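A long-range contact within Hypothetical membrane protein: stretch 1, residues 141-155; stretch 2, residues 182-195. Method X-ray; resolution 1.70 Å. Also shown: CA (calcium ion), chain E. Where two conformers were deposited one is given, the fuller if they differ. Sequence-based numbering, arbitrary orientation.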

ATOM      1  N   LEU A 141       5.625   6.448  -3.156  1.00 13.63           N
ATOM      2  CA  LEU A 141       5.687   5.133  -3.766  1.00 15.68           C
ATOM      3  C   LEU A 141       5.218   5.177  -5.205  1.00 15.59           C
ATOM      4  O   LEU A 141       5.745   4.437  -6.043  1.00 15.99           O
ATOM      5  CB  LEU A 141       4.795   4.179  -2.972  1.00 17.48           C
ATOM      6  CG  LEU A 141       4.764   2.757  -3.542  1.00 20.07           C
ATOM      7  CD1 LEU A 141       6.050   2.011  -3.293  1.00 22.79           C
ATOM      8  CD2 LEU A 141       3.559   1.954  -2.939  1.00 22.19           C
ATOM      9  N   ALA A 142       4.204   5.994  -5.515  1.00 14.15           N
ATOM     10  CA  ALA A 142       3.634   5.957  -6.857  1.00 13.26           C
ATOM     11  C   ALA A 142       3.092   7.319  -7.202  1.00 13.79           C
ATOM     12  O   ALA A 142       2.646   8.059  -6.301  1.00 16.35           O
ATOM     13  CB  ALA A 142       2.479   4.898  -6.979  1.00 13.53           C
ATOM     14  N   THR A 143       3.043   7.616  -8.515  1.00 14.51           N
ATOM     15  CA  THR A 143       2.282   8.768  -9.000  1.00 13.36           C
ATOM     16  C   THR A 143       0.922   8.279  -9.466  1.00 16.16           C
ATOM     17  O   THR A 143       0.738   7.090  -9.711  1.00 16.95           O
ATOM     18  CB  THR A 143       2.990   9.492 -10.149  1.00 18.51           C
ATOM     19  OG1 THR A 143       3.277   8.557 -11.171  1.00 21.38           O
ATOM     20  CG2 THR A 143       4.321  10.095  -9.626  1.00 21.99           C
ATOM     21  N   ILE A 144      -0.059   9.200  -9.481  1.00 15.83           N
ATOM     22  CA  ILE A 144      -1.449   8.790  -9.742  1.00 12.80           C
ATOM     23  C   ILE A 144      -2.041   9.725 -10.773  1.00 14.29           C
ATOM     24  O   ILE A 144      -1.814  10.942 -10.714  1.00 16.28           O
ATOM     25  CB  ILE A 144      -2.326   8.883  -8.470  1.00 14.89           C
ATOM     26  CG1 ILE A 144      -1.654   8.209  -7.281  1.00 17.75           C
ATOM     27  CG2 ILE A 144      -3.690   8.222  -8.759  1.00 17.16           C
ATOM     28  CD1 ILE A 144      -2.413   8.444  -5.917  1.00 16.75           C
ATOM     29  N   THR A 145      -2.820   9.167 -11.701  0.60 14.85           N
ATOM     30  CA  THR A 145      -3.672   9.974 -12.561  0.60 15.21           C
ATOM     31  C   THR A 145      -5.100   9.509 -12.301  0.60 16.25           C
ATOM     32  O   THR A 145      -5.408   8.308 -12.390  0.60 15.57           O
ATOM     33  CB  THR A 145      -3.294   9.846 -14.041  0.60 21.22           C
ATOM     34  OG1 THR A 145      -1.912  10.191 -14.216  0.60 20.45           O
ATOM     35  CG2 THR A 145      -4.169  10.772 -14.916  0.60 22.91           C
ATOM     36  N   PHE A 146      -5.956  10.450 -11.944  1.00 15.61           N
ATOM     37  CA  PHE A 146      -7.358  10.124 -11.649  1.00 15.38           C
ATOM     38  C   PHE A 146      -8.245  10.331 -12.876  1.00 15.26           C
ATOM     39  O   PHE A 146      -7.947  11.145 -13.778  1.00 17.62           O
ATOM     40  CB  PHE A 146      -7.886  10.994 -10.507  1.00 15.30           C
ATOM     41  CG  PHE A 146      -7.223  10.715  -9.173  1.00 16.39           C
ATOM     42  CD1 PHE A 146      -7.543   9.603  -8.454  1.00 19.10           C
ATOM     43  CD2 PHE A 146      -6.253  11.635  -8.666  1.00 24.48           C
ATOM     44  CE1 PHE A 146      -6.906   9.335  -7.210  1.00 24.68           C
ATOM     45  CE2 PHE A 146      -5.653  11.354  -7.411  1.00 24.39           C
ATOM     46  CZ  PHE A 146      -6.001  10.209  -6.729  1.00 24.61           C
ATOM     47  N   ASP A 147      -9.443   9.676 -12.843  1.00 13.18           N
ATOM     48  CA  ASP A 147     -10.388   9.803 -13.952  1.00 14.67           C
ATOM     49  C   ASP A 147     -11.218  11.062 -13.866  1.00 16.64           C
ATOM     50  O   ASP A 147     -12.001  11.343 -14.793  1.00 18.33           O
ATOM     51  CB  ASP A 147     -11.302   8.540 -14.077  1.00 15.37           C
ATOM     52  CG  ASP A 147     -12.063   8.190 -12.830  1.00 19.32           C
ATOM     53  OD1 ASP A 147     -12.177   9.001 -11.904  1.00 19.23           O
ATOM     54  OD2 ASP A 147     -12.619   7.045 -12.778  1.00 18.44           O
ATOM     55  N   GLU A 148     -11.028  11.867 -12.810  1.00 16.53           N
ATOM     56  CA  GLU A 148     -11.652  13.173 -12.721  1.00 18.13           C
ATOM     57  C   GLU A 148     -10.918  13.943 -11.643  1.00 20.91           C
ATOM     58  O   GLU A 148     -10.255  13.344 -10.807  1.00 20.76           O
ATOM     59  CB  GLU A 148     -13.162  13.034 -12.410  1.00 26.69           C
ATOM     60  CG  GLU A 148     -13.547  12.836 -11.010  1.00 32.13           C
ATOM     61  CD  GLU A 148     -15.097  12.913 -10.908  1.00 34.98           C
ATOM     62  OE1 GLU A 148     -15.726  13.890 -10.380  1.00 37.95           O
ATOM     63  OE2 GLU A 148     -15.690  12.021 -11.475  1.00 23.20           O
ATOM     64  N   PRO A 149     -10.982  15.261 -11.652  1.00 18.53           N
ATOM     65  CA  PRO A 149     -10.350  16.001 -10.547  1.00 22.26           C
ATOM     66  C   PRO A 149     -11.002  15.682  -9.199  1.00 23.25           C
ATOM     67  O   PRO A 149     -12.224  15.517  -9.089  1.00 24.23           O
ATOM     68  CB  PRO A 149     -10.569  17.482 -10.937  1.00 21.91           C
ATOM     69  CG  PRO A 149     -10.885  17.457 -12.410  1.00 25.86           C
ATOM     70  CD  PRO A 149     -11.591  16.133 -12.670  1.00 20.03           C
ATOM     71  N   ILE A 150     -10.188  15.624  -8.150  1.00 21.58           N
ATOM     72  CA  ILE A 150     -10.655  15.338  -6.792  0.57 21.95           C
ATOM     73  C   ILE A 150     -11.211  16.616  -6.182  1.00 23.78           C
ATOM     74  O   ILE A 150     -10.471  17.602  -6.045  1.00 25.00           O
ATOM     75  CB  ILE A 150      -9.515  14.809  -5.908  0.57 22.01           C
ATOM     76  CG1 ILE A 150      -8.797  13.636  -6.567  0.57 24.67           C
ATOM     77  CG2 ILE A 150     -10.095  14.428  -4.564  0.57 20.97           C
ATOM     78  CD1 ILE A 150      -9.712  12.506  -6.786  0.57 21.57           C
ATOM     79  N   ASP A 151     -12.496  16.605  -5.818  1.00 21.78           N
ATOM     80  CA  ASP A 151     -13.189  17.769  -5.257  1.00 23.20           C
ATOM     81  C   ASP A 151     -13.836  17.332  -3.939  1.00 25.79           C
ATOM     82  O   ASP A 151     -14.918  16.725  -3.939  1.00 24.56           O
ATOM     83  CB  ASP A 151     -14.228  18.286  -6.252  1.00 27.70           C
ATOM     84  CG  ASP A 151     -15.044  19.456  -5.700  1.00 34.73           C
ATOM     85  OD1 ASP A 151     -14.725  19.951  -4.596  1.00 27.41           O
ATOM     86  OD2 ASP A 151     -16.020  19.865  -6.380  1.00 36.00           O
ATOM     87  N   LEU A 152     -13.172  17.618  -2.801  1.00 24.19           N
ATOM     88  CA  LEU A 152     -13.713  17.126  -1.525  1.00 21.48           C
ATOM     89  C   LEU A 152     -14.856  17.999  -0.993  1.00 25.06           C
ATOM     90  O   LEU A 152     -15.339  17.768   0.122  1.00 25.50           O
ATOM     91  CB  LEU A 152     -12.595  17.008  -0.485  1.00 24.26           C
ATOM     92  CG  LEU A 152     -11.423  16.111  -0.878  1.00 24.94           C
ATOM     93  CD1 LEU A 152     -10.376  16.159   0.231  1.00 28.03           C
ATOM     94  CD2 LEU A 152     -11.924  14.700  -1.129  1.00 25.01           C
ATOM     95  N   THR A 153     -15.313  18.974  -1.767  1.00 23.89           N
ATOM     96  CA  THR A 153     -16.537  19.677  -1.379  1.00 24.76           C
ATOM     97  C   THR A 153     -17.754  18.964  -1.925  1.00 26.40           C
ATOM     98  O   THR A 153     -18.882  19.321  -1.560  1.00 29.95           O
ATOM     99  CB  THR A 153     -16.542  21.146  -1.830  1.00 27.14           C
ATOM    100  OG1 THR A 153     -16.586  21.248  -3.264  1.00 30.50           O
ATOM    101  CG2 THR A 153     -15.330  21.915  -1.249  1.00 28.55           C
ATOM    102  N   GLN A 154     -17.556  17.957  -2.779  1.00 25.71           N
ATOM    103  CA  GLN A 154     -18.673  17.111  -3.185  1.00 24.01           C
ATOM    104  C   GLN A 154     -18.937  16.063  -2.111  1.00 27.00           C
ATOM    105  O   GLN A 154     -18.008  15.426  -1.598  1.00 26.85           O
ATOM    106  CB  GLN A 154     -18.389  16.393  -4.517  1.00 27.18           C
ATOM    107  CG  GLN A 154     -18.318  17.330  -5.714  1.00 34.77           C
ATOM    108  CD  GLN A 154     -17.924  16.602  -6.997  1.00 48.20           C
ATOM    109  OE1 GLN A 154     -18.154  15.397  -7.130  1.00 46.71           O
ATOM    110  NE2 GLN A 154     -17.304  17.328  -7.937  1.00 53.12           N
ATOM    111  N   GLU A 155     -20.215  15.841  -1.804  1.00 24.97           N
ATOM    112  CA  GLU A 155     -20.515  14.975  -0.664  1.00 24.06           C
ATOM    113  C   GLU A 155     -20.119  13.527  -0.918  1.00 27.11           C
ATOM    114  O   GLU A 155     -19.616  12.848  -0.007  1.00 24.70           O
ATOM    115  CB  GLU A 155     -22.001  15.084  -0.337  1.00 23.31           C
ATOM    116  CG  GLU A 155     -22.389  14.230   0.834  1.00 25.26           C
ATOM    117  CD  GLU A 155     -23.860  14.410   1.252  1.00 35.17           C
ATOM    118  OE1 GLU A 155     -24.171  15.405   1.921  1.00 38.23           O
ATOM    119  OE2 GLU A 155     -24.676  13.530   0.912  1.00 34.78           O
ATOM    120  N   ALA A 182       3.312   0.079 -13.899  1.00 15.38           N
ATOM    121  CA  ALA A 182       1.967   0.273 -13.382  1.00 16.52           C
ATOM    122  C   ALA A 182       1.768  -0.567 -12.131  1.00 17.46           C
ATOM    123  O   ALA A 182       2.230  -1.701 -12.059  1.00 17.83           O
ATOM    124  CB  ALA A 182       0.973  -0.140 -14.468  1.00 20.16           C
ATOM    125  N   LEU A 183       1.119   0.001 -11.134  1.00 16.47           N
ATOM    126  CA  LEU A 183       0.706  -0.784  -9.968  1.00 15.69           C
ATOM    127  C   LEU A 183      -0.818  -0.935 -10.024  1.00 14.32           C
ATOM    128  O   LEU A 183      -1.489  -0.590 -11.017  1.00 15.62           O
ATOM    129  CB  LEU A 183       1.151  -0.122  -8.670  1.00 15.26           C
ATOM    130  CG  LEU A 183       2.689   0.068  -8.582  1.00 18.31           C
ATOM    131  CD1 LEU A 183       2.946   0.763  -7.256  1.00 19.77           C
ATOM    132  CD2 LEU A 183       3.456  -1.280  -8.678  1.00 17.29           C
ATOM    133  N   ALA A 184      -1.370  -1.502  -8.964  1.00 14.20           N
ATOM    134  CA  ALA A 184      -2.832  -1.640  -8.965  1.00 14.26           C
ATOM    135  C   ALA A 184      -3.495  -0.264  -8.935  1.00 14.85           C
ATOM    136  O   ALA A 184      -3.004   0.660  -8.307  1.00 14.82           O
ATOM    137  CB  ALA A 184      -3.300  -2.412  -7.701  1.00 14.94           C
ATOM    138  N   PRO A 185      -4.647  -0.110  -9.562  1.00 15.59           N
ATOM    139  CA  PRO A 185      -5.350   1.181  -9.491  1.00 15.62           C
ATOM    140  C   PRO A 185      -5.919   1.391  -8.092  1.00 15.14           C
ATOM    141  O   PRO A 185      -6.157   0.427  -7.344  1.00 16.03           O
ATOM    142  CB  PRO A 185      -6.480   1.012 -10.511  1.00 18.57           C
ATOM    143  CG  PRO A 185      -6.749  -0.453 -10.445  1.00 22.24           C
ATOM    144  CD  PRO A 185      -5.392  -1.087 -10.333  1.00 17.45           C
ATOM    145  N   ILE A 186      -6.115   2.672  -7.707  1.00 13.64           N
ATOM    146  CA  ILE A 186      -6.649   2.996  -6.375  1.00 13.00           C
ATOM    147  C   ILE A 186      -8.020   3.651  -6.560  1.00 16.08           C
ATOM    148  O   ILE A 186      -8.178   4.539  -7.393  1.00 16.32           O
ATOM    149  CB  ILE A 186      -5.681   3.881  -5.556  1.00 15.12           C
ATOM    150  CG1 ILE A 186      -6.270   4.263  -4.190  1.00 16.58           C
ATOM    151  CG2 ILE A 186      -5.268   5.220  -6.318  1.00 17.46           C
ATOM    152  CD1 ILE A 186      -5.133   4.539  -3.122  1.00 19.56           C
ATOM    153  N   THR A 187      -9.035   3.167  -5.846  1.00 14.18           N
ATOM    154  CA  THR A 187     -10.364   3.775  -5.918  1.00 12.91           C
ATOM    155  C   THR A 187     -10.635   4.452  -4.574  1.00 15.13           C
ATOM    156  O   THR A 187     -10.480   3.830  -3.524  1.00 18.39           O
ATOM    157  CB  THR A 187     -11.466   2.741  -6.194  1.00 16.05           C
ATOM    158  OG1 THR A 187     -11.244   2.142  -7.480  1.00 16.32           O
ATOM    159  CG2 THR A 187     -12.797   3.444  -6.248  1.00 17.19           C
ATOM    160  N   LEU A 188     -11.043   5.694  -4.602  1.00 15.14           N
ATOM    161  CA  LEU A 188     -11.404   6.409  -3.372  1.00 16.27           C
ATOM    162  C   LEU A 188     -12.914   6.396  -3.281  1.00 19.45           C
ATOM    163  O   LEU A 188     -13.573   6.843  -4.229  1.00 18.50           O
ATOM    164  CB  LEU A 188     -10.915   7.849  -3.398  1.00 15.89           C
ATOM    165  CG  LEU A 188      -9.410   7.984  -3.570  1.00 17.20           C
ATOM    166  CD1 LEU A 188      -9.035   9.530  -3.686  1.00 21.67           C
ATOM    167  CD2 LEU A 188      -8.767   7.297  -2.343  1.00 20.85           C
ATOM    168  N   ASN A 189     -13.458   5.882  -2.166  1.00 16.15           N
ATOM    169  CA  ASN A 189     -14.909   5.833  -1.932  1.00 15.70           C
ATOM    170  C   ASN A 189     -15.136   6.775  -0.732  1.00 19.45           C
ATOM    171  O   ASN A 189     -14.984   6.359   0.415  1.00 21.30           O
ATOM    172  CB  ASN A 189     -15.369   4.420  -1.582  1.00 17.70           C
ATOM    173  CG  ASN A 189     -14.879   3.360  -2.597  1.00 26.96           C
ATOM    174  OD1 ASN A 189     -15.415   3.288  -3.699  1.00 23.78           O
ATOM    175  ND2 ASN A 189     -13.888   2.531  -2.198  1.00 23.99           N
ATOM    176  N   LEU A 190     -15.438   8.037  -0.980  1.00 19.47           N
ATOM    177  CA  LEU A 190     -15.366   9.023   0.092  1.00 17.17           C
ATOM    178  C   LEU A 190     -16.747   9.606   0.358  1.00 21.36           C
ATOM    179  O   LEU A 190     -17.512   9.836  -0.575  1.00 21.95           O
ATOM    180  CB  LEU A 190     -14.446  10.197  -0.284  1.00 19.85           C
ATOM    181  CG  LEU A 190     -13.044   9.799  -0.739  1.00 18.61           C
ATOM    182  CD1 LEU A 190     -12.260  11.059  -1.135  1.00 19.44           C
ATOM    183  CD2 LEU A 190     -12.347   8.945   0.354  1.00 19.00           C
ATOM    184  N   THR A 191     -17.006   9.962   1.618  1.00 18.59           N
ATOM    185  CA  THR A 191     -18.148  10.788   2.001  1.00 18.98           C
ATOM    186  C   THR A 191     -17.546  12.025   2.645  1.00 19.07           C
ATOM    187  O   THR A 191     -16.769  11.904   3.592  1.00 23.72           O
ATOM    188  CB  THR A 191     -19.050  10.022   2.980  1.00 26.94           C
ATOM    189  OG1 THR A 191     -19.533   8.838   2.330  1.00 26.16           O
ATOM    190  CG2 THR A 191     -20.241  10.886   3.434  1.00 32.75           C
ATOM    191  N   ASN A 192     -17.893  13.216   2.133  1.00 21.57           N
ATOM    192  CA  ASN A 192     -17.325  14.479   2.608  1.00 20.83           C
ATOM    193  C   ASN A 192     -18.454  15.271   3.226  1.00 24.00           C
ATOM    194  O   ASN A 192     -19.365  15.711   2.514  1.00 25.45           O
ATOM    195  CB  ASN A 192     -16.681  15.280   1.473  1.00 21.18           C
ATOM    196  CG  ASN A 192     -15.569  14.522   0.819  1.00 21.21           C
ATOM    197  OD1 ASN A 192     -14.566  14.196   1.488  1.00 25.30           O
ATOM    198  ND2 ASN A 192     -15.711  14.221  -0.473  1.00 21.68           N
ATOM    199  N   GLU A 193     -18.403  15.467   4.541  1.00 23.19           N
ATOM    200  CA  GLU A 193     -19.426  16.266   5.237  1.00 21.94           C
ATOM    201  C   GLU A 193     -18.906  17.693   5.318  1.00 27.64           C
ATOM    202  O   GLU A 193     -17.906  17.949   5.997  1.00 29.34           O
ATOM    203  CB  GLU A 193     -19.707  15.694   6.619  1.00 29.81           C
ATOM    204  N   VAL A 194     -19.561  18.617   4.604  1.00 28.39           N
ATOM    205  CA  VAL A 194     -19.094  19.993   4.460  1.00 30.76           C
ATOM    206  C   VAL A 194     -19.989  20.885   5.298  1.00 36.60           C
ATOM    207  O   VAL A 194     -21.214  20.879   5.123  1.00 34.26           O
ATOM    208  CB  VAL A 194     -19.103  20.442   2.987  1.00 29.78           C
ATOM    209  CG1 VAL A 194     -18.741  21.921   2.885  1.00 34.14           C
ATOM    210  CG2 VAL A 194     -18.186  19.552   2.167  1.00 28.70           C
ATOM    211  N   VAL A 195     -19.389  21.630   6.223  1.00 31.95           N
ATOM    212  CA  VAL A 195     -20.124  22.455   7.177  1.00 35.39           C
ATOM    213  C   VAL A 195     -19.608  23.879   7.044  1.00 43.69           C
ATOM    214  O   VAL A 195     -18.392  24.100   7.064  1.00 38.46           O
ATOM    215  CB  VAL A 195     -19.942  21.929   8.617  1.00 38.63           C
ATOM    216  CG1 VAL A 195     -20.489  22.923   9.645  1.00 46.81           C
ATOM    217  CG2 VAL A 195     -20.603  20.532   8.769  1.00 40.11           C
TER
HETATM  218 CA    CA E 303     -26.600  14.684   1.669  1.00 30.71          CA
HETATM  219  O   HOH W   1     -26.815  16.646   0.440  1.00 51.92           O
HETATM  220  O   HOH W   2     -27.301  14.058  -0.547  1.00 47.24           O

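At the apolar centre, Leu188 receives two neighbours: its CD1 lies 4.1 Å from CE1 of Phe146 and 4.4 Å from CD1 of Ile150. The Phe146 ring is approached obliquely. Both Phe146 and Ile150 leave the backbone sideways, and it is the ends of their side chains that come nearer to the second stretch. Beside them, CG2 of Ile144 meets CG2 of Ile186 at 4.2 Å, with both CB atoms pointing toward the opposing stretch. Farther along, CB of Ala142 touches CD1 of Leu183 at 4.2 Å; the small alanine side chain is met by the longer leucine, whose chi1 is m and chi2 t. These are van der Waals contacts, with nothing polar at their closest points, and they keep apolar surface from water.

The two stretches meet mainly through side chains along most of their length and draw close enough for backbone bonding only at the Glu155 end, burying 588 Å² in all, both sides summed. The CA atoms of Ile144 and Ile186 lie 8.5 Å apart and those of Ile150 and Leu188 9.6 Å, too far for main-chain hydrogen bonds, so apolar side chains from both stretches meet across the gap. On the second strand Ile186, Leu188, Leu190, Asn192 and Val194 direct CB toward the first stretch, as expected for alternate residues of an extended chain, while Thr187 and Glu193 turn theirs away.

In the other direction the packing tightens. CD2 of Leu152 reaches CD1 of Leu190 at 3.7 Å, the shortest of the apolar side-chain pairs. Leu152 belongs to a type I beta turn from Asp151 to Gln154, closed by a backbone hydrogen bond from Gln154 N to Asp151 O at 3.1 Å. The Asp151 carboxylate braces this turn: OD1 accepts from Thr153 N at 3.1 Å and from Thr153 OG1 at 2.6 Å, and OD2 accepts from Gln154 NE2 at 3.2 Å. Leu152 O, 3.1 Å from Asn192 CB, is buried here without a hydrogen-bond partner. CG2 of Val194 sits over the turn, 3.8 Å from Thr153 O.

At the polar edge the chains close to 4.6 Å between the CA atoms of Glu155 and Asn192. Asn192, with 84 Å² covered, the largest share of any residue here, bonds through both main chain and side chain. Its N donates to Glu155 O and its ND2 to Gln154 O, each at 2.8 Å with a nearly straight N-H...O angle of 165°, so two successive carbonyls are held by one residue; OD1 is satisfied elsewhere in the structure. Two CA-H...O contacts support the junction, Thr191 CA to Glu155 O at 3.2 Å and Glu155 CA to Asn192 O at 3.5 Å. Beyond it, the extended Glu155 side chain carries its carboxylate to the calcium ion, which it chelates through OE1 at 2.5 Å and OE2 at 2.4 Å alongside two waters.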